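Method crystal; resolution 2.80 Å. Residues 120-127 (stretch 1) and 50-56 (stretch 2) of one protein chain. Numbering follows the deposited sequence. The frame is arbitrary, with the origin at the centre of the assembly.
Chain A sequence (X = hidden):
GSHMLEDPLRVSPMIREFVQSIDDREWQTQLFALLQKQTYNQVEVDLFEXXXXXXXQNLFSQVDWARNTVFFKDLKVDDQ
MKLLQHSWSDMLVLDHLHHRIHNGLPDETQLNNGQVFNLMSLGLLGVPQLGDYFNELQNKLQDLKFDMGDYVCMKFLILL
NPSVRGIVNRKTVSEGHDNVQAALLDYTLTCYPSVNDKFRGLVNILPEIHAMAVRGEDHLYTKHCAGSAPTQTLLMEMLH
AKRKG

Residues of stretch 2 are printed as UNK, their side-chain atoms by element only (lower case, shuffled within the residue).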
# COMPACT_ATOMS: atom_id res chain seq x y z
N MSE A 120 9.30 -7.03 8.38
CA MSE A 120 9.20 -5.67 8.79
C MSE A 120 9.86 -4.77 7.79
O MSE A 120 9.47 -3.65 7.62
CB MSE A 120 9.88 -5.56 10.15
CG MSE A 120 9.84 -4.23 10.82
SE MSE A 120 8.14 -3.59 11.12
CE MSE A 120 8.66 -1.96 11.87
N SER A 121 10.85 -5.30 7.11
CA SER A 121 11.58 -4.60 6.07
C SER A 121 10.69 -4.24 4.95
O SER A 121 10.77 -3.19 4.40
CB SER A 121 12.61 -5.52 5.49
OG SER A 121 13.79 -5.42 6.23
N LEU A 122 9.77 -5.12 4.66
CA LEU A 122 8.90 -4.96 3.56
C LEU A 122 8.17 -3.69 3.72
O LEU A 122 7.78 -3.10 2.77
CB LEU A 122 7.90 -6.07 3.59
CG LEU A 122 8.38 -7.25 2.81
CD1 LEU A 122 7.36 -8.29 2.87
CD2 LEU A 122 8.59 -6.79 1.42
N GLY A 123 7.94 -3.27 4.93
CA GLY A 123 7.18 -2.08 5.10
C GLY A 123 8.04 -0.90 5.32
O GLY A 123 7.57 0.19 5.46
N LEU A 124 9.33 -1.12 5.40
CA LEU A 124 10.24 -0.04 5.59
C LEU A 124 10.95 0.17 4.31
O LEU A 124 11.67 1.11 4.17
CB LEU A 124 11.22 -0.34 6.69
CG LEU A 124 10.57 -0.53 8.05
CD1 LEU A 124 11.49 -1.17 8.98
CD2 LEU A 124 10.14 0.76 8.58
N LEU A 125 10.70 -0.71 3.37
CA LEU A 125 11.31 -0.64 2.08
C LEU A 125 12.78 -0.75 2.17
O LEU A 125 13.48 -0.19 1.39
CB LEU A 125 10.95 0.66 1.41
CG LEU A 125 9.48 0.99 1.32
CD1 LEU A 125 9.25 1.89 0.18
CD2 LEU A 125 8.71 -0.23 1.13
N GLY A 126 13.25 -1.52 3.13
CA GLY A 126 14.66 -1.76 3.31
C GLY A 126 15.43 -0.81 4.16
O GLY A 126 16.60 -0.98 4.34
N VAL A 127 14.78 0.18 4.72
CA VAL A 127 15.47 1.11 5.57
C VAL A 127 15.14 0.80 7.01
O VAL A 127 14.10 1.11 7.49
CB VAL A 127 15.01 2.49 5.30
CG1 VAL A 127 15.86 3.42 6.01
CG2 VAL A 127 15.10 2.75 3.86
N UNK A 50 15.18 -10.96 -2.29
CA UNK A 50 13.90 -11.56 -1.99
C UNK A 50 12.88 -10.54 -1.61
O UNK A 50 11.77 -10.58 -2.05
c UNK A 50 13.42 -13.89 -0.88
c UNK A 50 13.38 -14.44 0.48
c UNK A 50 12.07 -13.82 -1.43
c UNK A 50 14.08 -12.52 -0.84
N UNK A 51 13.29 -9.58 -0.83
CA UNK A 51 12.40 -8.58 -0.39
C UNK A 51 11.88 -7.88 -1.59
O UNK A 51 10.74 -7.53 -1.66
se UNK A 51 13.21 -5.17 1.66
c UNK A 51 13.40 -4.31 0.02
c UNK A 51 12.25 -6.60 1.10
c UNK A 51 13.13 -7.59 0.49
N UNK A 52 12.75 -7.66 -2.55
CA UNK A 52 12.41 -7.02 -3.80
C UNK A 52 11.45 -7.83 -4.59
O UNK A 52 10.65 -7.31 -5.32
c UNK A 52 13.63 -6.72 -4.61
s UNK A 52 14.51 -5.33 -4.10
N UNK A 53 11.58 -9.14 -4.50
CA UNK A 53 10.69 -10.02 -5.20
C UNK A 53 9.31 -9.89 -4.68
O UNK A 53 8.36 -9.95 -5.41
c UNK A 53 12.18 -13.35 -6.22
c UNK A 53 13.64 -13.51 -5.99
c UNK A 53 11.82 -11.93 -6.30
n UNK A 53 14.07 -14.85 -6.37
c UNK A 53 11.18 -11.44 -5.06
N UNK A 54 9.20 -9.77 -3.38
CA UNK A 54 7.94 -9.62 -2.73
C UNK A 54 7.32 -8.33 -3.14
O UNK A 54 6.18 -8.29 -3.49
c UNK A 54 8.13 -9.58 -1.25
c UNK A 54 6.86 -9.34 -0.57
c UNK A 54 8.67 -10.85 -0.79
N UNK A 55 8.09 -7.28 -3.10
CA UNK A 55 7.64 -5.98 -3.47
C UNK A 55 7.22 -5.94 -4.89
O UNK A 55 6.27 -5.31 -5.24
c UNK A 55 10.38 -3.88 -1.92
c UNK A 55 8.74 -4.99 -3.27
c UNK A 55 9.19 -4.71 -1.87
c UNK A 55 8.14 -4.02 -1.15
N UNK A 56 7.94 -6.63 -5.73
CA UNK A 56 7.57 -6.65 -7.10
C UNK A 56 6.21 -7.25 -7.22
O UNK A 56 5.38 -6.76 -7.91
o UNK A 56 8.40 -6.08 -9.70
c UNK A 56 8.57 -7.50 -7.87
o UNK A 56 8.63 -8.16 -10.15
c UNK A 56 8.54 -7.23 -9.35

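Position 50 carries four side-chain carbons and no heteroatom, forked at the second carbon. Its nearest approach to stretch 1 is 8.3 Å, from CB to CD2 of Leu 122, so the identity rests on the branching alone: Leu 50. Its chi1 of -136° lies between the standard wells.

Position 51 has two carbons, a selenium and a terminal carbon in an unbranched chain. Selenium in this place marks selenomethionine, the form of methionine also present at Met 120, so the residue is Met 51. Its CA-to-CB bond points toward stretch 1; its chi angles are t, t, p (-174°, -161°, 79°), and the chain runs out to stretch 1 with SE and CE at its end. SE lies 3.9 Å from CB of Ser 121 and, at the same 3.9 Å, from N of Gly 126, while CE is 4.2 Å from C of Leu 125. Further back along the chain, CG packs 3.7 Å from CD2 of Leu 122.

Position 52 shows one carbon followed by one sulfur, which defines Cys 52. Its CA-to-CB bond points away from stretch 1, and SG stays 7.6 Å from O of Leu 125, its nearest atom there.

Position 53 has four carbons in a row ending in nitrogen, the pattern of Lys 53. It makes no contact with stretch 1; NZ is hydrogen-bonded elsewhere in the structure.

Position 54 bears a single carbon carrying two more, a beta-branched side chain directed toward stretch 1. This is Val 54, whose CG1 meets CD1 of Leu 122 at 3.6 Å.

Position 55 again has four carbons forked at the second, hence Leu 55. Its CA-to-CB bond runs sideways, but the end comes nearer: CD2 is 3.8 Å from CD2 of Leu 122 and a looser 4.5 Å from CD2 of Leu 125.

Position 56 has two carbons, the second carrying two oxygens: the carboxylate of Asp 56. It is out of reach, and OD1 is hydrogen-bonded elsewhere.

The contact is apolar packing, with no hydrogen bond across it, and buries 289 Å² in total. The helical bonds Val 54 N to Leu 50 O (3.0 Å) and Leu 55 N to Met 51 O (3.0 Å) hold stretch 2 in the spacing that brings 51, 54 and 55 to one face. Leu 122, with 83 Å² covered, touches all three. Beyond it, Met 51 reaches the type I' turn, where Gly 126 has phi/psi of 88/1: an ideal CB there would be jammed against the carbonyl O of Leu 125, and would also lie 3.7 Å from CE of Met 51.

Stretch 2, residues 50-56: LMCKVLD
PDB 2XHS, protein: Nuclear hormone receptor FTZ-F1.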